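N-acetylneuraminic acid outer membrane channel protein NanC (Escherichia coli, PDB 2WJR) forms a monomeric beta-barrel channel in the outer membrane that lets the sialic acid N-acetylneuraminic acid enter the bacterium. Local coordinates at residues 134-137 with 141-144; 171-174 with 180-183. The protein carries 1 engineered substitution. All coordinates share one frame; numbering follows the deposited sequence.

Contact 1 (134-137 with 141-144). With OCT (N-octane), chain F.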
ATOM      1  N   THR A 134      -3.708  13.931   1.820  1.00 21.91           N
ATOM      2  CA  THR A 134      -4.445  14.077   0.564  1.00 22.14           C
ATOM      3  C   THR A 134      -4.897  15.524   0.475  1.00 22.28           C
ATOM      4  O   THR A 134      -5.527  16.035   1.407  1.00 22.04           O
ATOM      5  CB  THR A 134      -5.681  13.167   0.497  1.00 22.57           C
ATOM      6  OG1 THR A 134      -5.281  11.810   0.668  1.00 24.92           O
ATOM      7  CG2 THR A 134      -6.413  13.319  -0.891  1.00 23.17           C
ATOM      8  N   TYR A 135      -4.548  16.171  -0.631  1.00 22.49           N
ATOM      9  CA  TYR A 135      -4.798  17.597  -0.819  1.00 23.35           C
ATOM     10  C   TYR A 135      -5.499  17.817  -2.157  1.00 23.26           C
ATOM     11  O   TYR A 135      -4.928  17.643  -3.231  1.00 22.09           O
ATOM     12  CB  TYR A 135      -3.496  18.382  -0.738  1.00 23.81           C
ATOM     13  CG  TYR A 135      -3.606  19.849  -1.098  1.00 25.70           C
ATOM     14  CD1 TYR A 135      -2.603  20.468  -1.832  1.00 28.76           C
ATOM     15  CD2 TYR A 135      -4.712  20.611  -0.720  1.00 28.66           C
ATOM     16  CE1 TYR A 135      -2.675  21.808  -2.156  1.00 30.23           C
ATOM     17  CE2 TYR A 135      -4.795  21.975  -1.035  1.00 30.95           C
ATOM     18  CZ  TYR A 135      -3.768  22.556  -1.772  1.00 30.98           C
ATOM     19  OH  TYR A 135      -3.812  23.880  -2.133  1.00 31.91           O
ATOM     20  N   HIS A 136      -6.775  18.161  -2.063  1.00 24.36           N
ATOM     21  CA  HIS A 136      -7.581  18.544  -3.220  1.00 25.42           C
ATOM     22  C   HIS A 136      -7.208  19.978  -3.555  1.00 25.90           C
ATOM     23  O   HIS A 136      -7.649  20.930  -2.891  1.00 26.68           O
ATOM     24  CB  HIS A 136      -9.071  18.415  -2.898  1.00 25.47           C
ATOM     25  CG  HIS A 136      -9.477  17.043  -2.467  1.00 27.49           C
ATOM     26  ND1 HIS A 136      -9.289  15.924  -3.256  1.00 29.20           N
ATOM     27  CD2 HIS A 136     -10.086  16.609  -1.336  1.00 29.60           C
ATOM     28  CE1 HIS A 136      -9.755  14.860  -2.625  1.00 29.76           C
ATOM     29  NE2 HIS A 136     -10.231  15.245  -1.451  1.00 29.20           N
ATOM     30  N   ILE A 137      -6.347  20.109  -4.558  1.00 27.42           N
ATOM     31  CA  ILE A 137      -5.738  21.385  -4.941  1.00 27.87           C
ATOM     32  C   ILE A 137      -6.807  22.278  -5.583  1.00 28.55           C
ATOM     33  O   ILE A 137      -6.999  23.429  -5.194  1.00 28.23           O
ATOM     34  CB  ILE A 137      -4.601  21.170  -5.958  1.00 28.34           C
ATOM     35  CG1 ILE A 137      -3.491  20.300  -5.360  1.00 29.37           C
ATOM     36  CG2 ILE A 137      -4.025  22.505  -6.416  1.00 28.39           C
ATOM     37  CD1 ILE A 137      -2.588  19.744  -6.402  1.00 30.32           C
ATOM     38  N   PHE A 141      -7.533  18.648  -9.849  1.00 25.62           N
ATOM     39  CA  PHE A 141      -6.361  17.883  -9.351  1.00 25.29           C
ATOM     40  C   PHE A 141      -6.370  17.636  -7.855  1.00 24.30           C
ATOM     41  O   PHE A 141      -6.692  18.518  -7.062  1.00 23.64           O
ATOM     42  CB  PHE A 141      -5.056  18.614  -9.697  1.00 25.34           C
ATOM     43  CG  PHE A 141      -4.765  18.688 -11.165  1.00 26.91           C
ATOM     44  CD1 PHE A 141      -4.893  19.895 -11.854  1.00 28.45           C
ATOM     45  CD2 PHE A 141      -4.350  17.572 -11.858  1.00 27.03           C
ATOM     46  CE1 PHE A 141      -4.631  19.966 -13.220  1.00 30.20           C
ATOM     47  CE2 PHE A 141      -4.077  17.639 -13.242  1.00 30.14           C
ATOM     48  CZ  PHE A 141      -4.219  18.835 -13.911  1.00 30.34           C
ATOM     49  N   THR A 142      -5.950  16.430  -7.481  1.00 23.80           N
ATOM     50  CA  THR A 142      -5.728  16.065  -6.089  1.00 23.53           C
ATOM     51  C   THR A 142      -4.324  15.471  -6.017  1.00 23.04           C
ATOM     52  O   THR A 142      -3.942  14.684  -6.882  1.00 22.12           O
ATOM     53  CB  THR A 142      -6.768  15.038  -5.621  1.00 24.41           C
ATOM     54  OG1 THR A 142      -8.054  15.668  -5.554  1.00 24.53           O
ATOM     55  CG2 THR A 142      -6.408  14.450  -4.234  1.00 23.80           C
ATOM     56  N   PHE A 143      -3.564  15.915  -5.029  1.00 22.26           N
ATOM     57  CA  PHE A 143      -2.234  15.388  -4.759  1.00 23.38           C
ATOM     58  C   PHE A 143      -2.300  14.559  -3.491  1.00 22.82           C
ATOM     59  O   PHE A 143      -2.825  15.010  -2.462  1.00 23.17           O
ATOM     60  CB  PHE A 143      -1.218  16.517  -4.603  1.00 23.73           C
ATOM     61  CG  PHE A 143       0.098  16.063  -4.038  1.00 27.23           C
ATOM     62  CD1 PHE A 143       1.060  15.522  -4.867  1.00 29.36           C
ATOM     63  CD2 PHE A 143       0.352  16.149  -2.660  1.00 29.91           C
ATOM     64  CE1 PHE A 143       2.283  15.076  -4.337  1.00 30.90           C
ATOM     65  CE2 PHE A 143       1.565  15.705  -2.124  1.00 32.07           C
ATOM     66  CZ  PHE A 143       2.528  15.179  -2.969  1.00 31.30           C
ATOM     67  N   ALA A 144      -1.756  13.349  -3.544  1.00 22.46           N
ATOM     68  CA  ALA A 144      -1.726  12.510  -2.355  1.00 21.52           C
ATOM     69  C   ALA A 144      -0.338  11.954  -2.147  1.00 21.40           C
ATOM     70  O   ALA A 144       0.301  11.502  -3.103  1.00 22.12           O
ATOM     71  CB  ALA A 144      -2.757  11.359  -2.465  1.00 22.05           C
TER
HETATM   72  C1  OCT F1220       1.412  19.283  -4.388  1.00 53.82           C
HETATM   73  C2  OCT F1220       1.573  20.171  -3.152  1.00 54.34           C
HETATM   74  C3  OCT F1220       0.864  21.518  -3.331  1.00 54.39           C
HETATM   75  C4  OCT F1220       1.362  22.304  -4.555  1.00 54.90           C
HETATM   76  C5  OCT F1220       0.220  22.790  -5.458  1.00 55.65           C
HETATM   77  C6  OCT F1220       0.093  24.316  -5.470  1.00 55.83           C
HETATM   78  C7  OCT F1220       0.009  24.850  -6.901  1.00 55.92           C
HETATM   79  C8  OCT F1220      -1.308  24.450  -7.570  1.00 56.49           C

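Contact 2 (171-174 with 180-183)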
ATOM      1  N   VAL A 171       1.052  10.681  -5.704  1.00 23.02           N
ATOM      2  CA  VAL A 171      -0.003  10.413  -6.668  1.00 23.42           C
ATOM      3  C   VAL A 171      -0.618  11.753  -7.076  1.00 23.80           C
ATOM      4  O   VAL A 171      -0.941  12.575  -6.218  1.00 23.08           O
ATOM      5  CB  VAL A 171      -1.107   9.502  -6.098  1.00 23.65           C
ATOM      6  CG1 VAL A 171      -2.185   9.230  -7.187  1.00 23.18           C
ATOM      7  CG2 VAL A 171      -0.548   8.169  -5.541  1.00 23.31           C
ATOM      8  N   LEU A 172      -0.719  11.983  -8.384  1.00 24.37           N
ATOM      9  CA  LEU A 172      -1.462  13.131  -8.912  1.00 25.02           C
ATOM     10  C   LEU A 172      -2.675  12.576  -9.621  1.00 24.95           C
ATOM     11  O   LEU A 172      -2.550  11.849 -10.613  1.00 25.46           O
ATOM     12  CB  LEU A 172      -0.620  13.963  -9.885  1.00 25.36           C
ATOM     13  CG  LEU A 172      -1.300  15.222 -10.459  1.00 26.99           C
ATOM     14  CD1 LEU A 172      -1.611  16.229  -9.366  1.00 29.48           C
ATOM     15  CD2 LEU A 172      -0.432  15.877 -11.542  1.00 26.82           C
ATOM     16  N   GLN A 173      -3.847  12.911  -9.097  1.00 25.35           N
ATOM     17  CA  GLN A 173      -5.113  12.477  -9.664  1.00 25.41           C
ATOM     18  C   GLN A 173      -5.703  13.644 -10.442  1.00 25.99           C
ATOM     19  O   GLN A 173      -5.676  14.786  -9.990  1.00 25.52           O
ATOM     20  CB  GLN A 173      -6.108  12.087  -8.562  1.00 26.05           C
ATOM     21  CG  GLN A 173      -5.745  10.899  -7.688  1.00 27.09           C
ATOM     22  CD  GLN A 173      -6.644  10.804  -6.459  1.00 30.74           C
ATOM     23  OE1 GLN A 173      -7.576  11.592  -6.288  1.00 32.03           O
ATOM     24  NE2 GLN A 173      -6.361   9.837  -5.595  1.00 33.13           N
ATOM     25  N   TYR A 174      -6.236  13.327 -11.612  1.00 26.48           N
ATOM     26  CA  TYR A 174      -6.902  14.289 -12.464  1.00 26.52           C
ATOM     27  C   TYR A 174      -8.389  13.918 -12.480  1.00 26.42           C
ATOM     28  O   TYR A 174      -8.739  12.849 -12.917  1.00 26.23           O
ATOM     29  CB  TYR A 174      -6.306  14.237 -13.872  1.00 26.85           C
ATOM     30  CG  TYR A 174      -7.095  15.026 -14.897  1.00 26.89           C
ATOM     31  CD1 TYR A 174      -7.457  16.343 -14.656  1.00 28.41           C
ATOM     32  CD2 TYR A 174      -7.476  14.449 -16.097  1.00 28.63           C
ATOM     33  CE1 TYR A 174      -8.184  17.074 -15.607  1.00 28.88           C
ATOM     34  CE2 TYR A 174      -8.193  15.166 -17.051  1.00 29.50           C
ATOM     35  CZ  TYR A 174      -8.543  16.476 -16.794  1.00 29.65           C
ATOM     36  OH  TYR A 174      -9.262  17.194 -17.721  1.00 30.38           O
ATOM     37  N   ILE A 180     -14.603   9.313 -13.271  1.00 32.68           N
ATOM     38  CA  ILE A 180     -13.377   8.818 -13.940  1.00 31.57           C
ATOM     39  C   ILE A 180     -12.180   9.682 -13.529  1.00 30.10           C
ATOM     40  O   ILE A 180     -12.136  10.880 -13.808  1.00 28.52           O
ATOM     41  CB  ILE A 180     -13.454   8.823 -15.491  1.00 31.80           C
ATOM     42  CG1 ILE A 180     -14.701   8.085 -15.998  1.00 32.95           C
ATOM     43  CG2 ILE A 180     -12.205   8.180 -16.095  1.00 31.30           C
ATOM     44  CD1 ILE A 180     -14.825   8.124 -17.536  1.00 33.85           C
ATOM     45  N   THR A 181     -11.213   9.055 -12.860  1.00 29.00           N
ATOM     46  CA  THR A 181     -10.085   9.781 -12.318  1.00 28.25           C
ATOM     47  C   THR A 181      -8.778   9.129 -12.748  1.00 27.31           C
ATOM     48  O   THR A 181      -8.279   8.260 -12.056  1.00 26.41           O
ATOM     49  CB  THR A 181     -10.164   9.853 -10.770  1.00 28.72           C
ATOM     50  OG1 THR A 181     -11.415  10.432 -10.385  1.00 30.69           O
ATOM     51  CG2 THR A 181      -9.031  10.696 -10.203  1.00 26.99           C
ATOM     52  N   PRO A 182      -8.234   9.539 -13.909  1.00 27.17           N
ATOM     53  CA  PRO A 182      -6.884   9.098 -14.271  1.00 26.82           C
ATOM     54  C   PRO A 182      -5.864   9.636 -13.279  1.00 25.74           C
ATOM     55  O   PRO A 182      -6.069  10.697 -12.699  1.00 26.30           O
ATOM     56  CB  PRO A 182      -6.658   9.726 -15.655  1.00 26.90           C
ATOM     57  CG  PRO A 182      -8.030  10.089 -16.147  1.00 28.03           C
ATOM     58  CD  PRO A 182      -8.773  10.478 -14.916  1.00 27.64           C
ATOM     59  N   TYR A 183      -4.781   8.897 -13.067  1.00 25.70           N
ATOM     60  CA  TYR A 183      -3.704   9.386 -12.208  1.00 24.38           C
ATOM     61  C   TYR A 183      -2.336   8.915 -12.651  1.00 23.97           C
ATOM     62  O   TYR A 183      -2.195   7.916 -13.356  1.00 23.89           O
ATOM     63  CB  TYR A 183      -3.933   8.974 -10.749  1.00 24.30           C
ATOM     64  CG  TYR A 183      -3.942   7.497 -10.478  1.00 24.01           C
ATOM     65  CD1 TYR A 183      -5.126   6.762 -10.545  1.00 24.06           C
ATOM     66  CD2 TYR A 183      -2.777   6.825 -10.112  1.00 24.18           C
ATOM     67  CE1 TYR A 183      -5.139   5.393 -10.272  1.00 25.00           C
ATOM     68  CE2 TYR A 183      -2.783   5.467  -9.831  1.00 24.55           C
ATOM     69  CZ  TYR A 183      -3.960   4.754  -9.905  1.00 23.35           C
ATOM     70  OH  TYR A 183      -3.982   3.408  -9.630  1.00 25.38           O
TER

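Contact 1 (134-137 with 141-144)
The hydroxyl OG1 of Thr142 is held by two imidazoles, His136 across the hairpin and His175 from beyond it. His136 ND1 meets OG1 at 2.6 Å in an almost straight hydrogen bond (170°), the oxygen lying at the ring edge, in its plane. His136 CG and Thr142 OG1 both lie anti to their own carbonyl carbons (chi1 -58° for His136), which lets the side chains run alongside each other. Thr142 CG2 packs on Thr134 CG2 at 3.5 Å. With an alanine at His136, the Thr142 hydroxyl would probably keep His175 alone of its two imidazole partners and be freer to turn. The backbones supply the antiparallel register: Tyr135 N to Phe143 O and Phe143 N to Tyr135 O, both 2.8 Å, and Ile137 N reaches Phe141 O at 3.0 Å through a more bent bond (133°) where the strand gives way to the turn. On the face of Tyr135 and Phe143 the contacts are apolar; from the turn, Ile137 CD1 comes within 3.9 Å of Phe143 CB. An n-octane places C1 over one face of the Phe143 ring, 3.5 Å from CG, while its C3 meets the edge of Tyr135 3.7 Å from CE1. Polar groups on one face and alkane-bound aromatics on the other are consistent with a barrel wall near the periplasmic rim, His136 and Thr142 probably turned to the lumen, Tyr135 and Phe143 to lipid.

Contact 2 (171-174 with 180-183)
The beta hairpin of strands 164-174 and 180-188 brings Gln173 and Tyr183 together beside its periplasmic turn as an antiparallel non-hydrogen-bonded pair, whose CA atoms stand 4.2 Å apart. One step nearer the turn, Tyr174 N donates to Pro182 O at 2.9 Å in a nearly straight bond (173°). The reciprocal bond cannot form, since Pro182 has no N-H; its ring methylene instead brings CD to 3.1 Å from Tyr174 O. That carbonyl also receives a CA-H...O contact from Thr181 CA at 3.4 Å. Such hairpins, joined edge to edge, build the transmembrane barrel of this KdgM-family porin, and here the two faces of the wall differ. On the side of Tyr174 and Pro182, the tyrosine ring and the proline meet obliquely in an apolar contact, Tyr174 CD2 to Pro182 CD 4.3 Å. On the side that holds Gln173, Thr181 and Tyr183, Thr181 CG2 touches Gln173 CB at 3.6 Å, while Gln173 CG rests against Tyr183 CB. Tyr183 takes the less common first torsion that sets CG between the backbone N and the carbonyl carbon (chi1 63°), bringing its ring CD2 within 3.8 Å of Val171 CG1. The far end of this buried ring is tied to the start of the chain, where its hydroxyl hydrogen-bonds Asp3 OD1.

How the contacts relate
Contacts 1 and 2 lie in successive hairpins of the same barrel wall, centres about 9 Å apart; contact 1 is a surface contact, contact 2 partly buried. Strands 141-152 and 164-174 are neighbours, so the contacts touch, with probable hydrogen bonds from Val171 N to Ala144 O and from Gln173 N to Thr142 O, both 2.8 Å. Contact 1 has three main-chain hydrogen bonds and a side-chain one between its segments, whereas contact 2 has a single one within its segments, the next lying between Leu172 and Ile184; CA-H...O and apolar contacts are as many in both. Octane probably marks the lipid side of contact 1; in contact 2 Tyr183, probably inward, reaches Asp3 on strand 2-9.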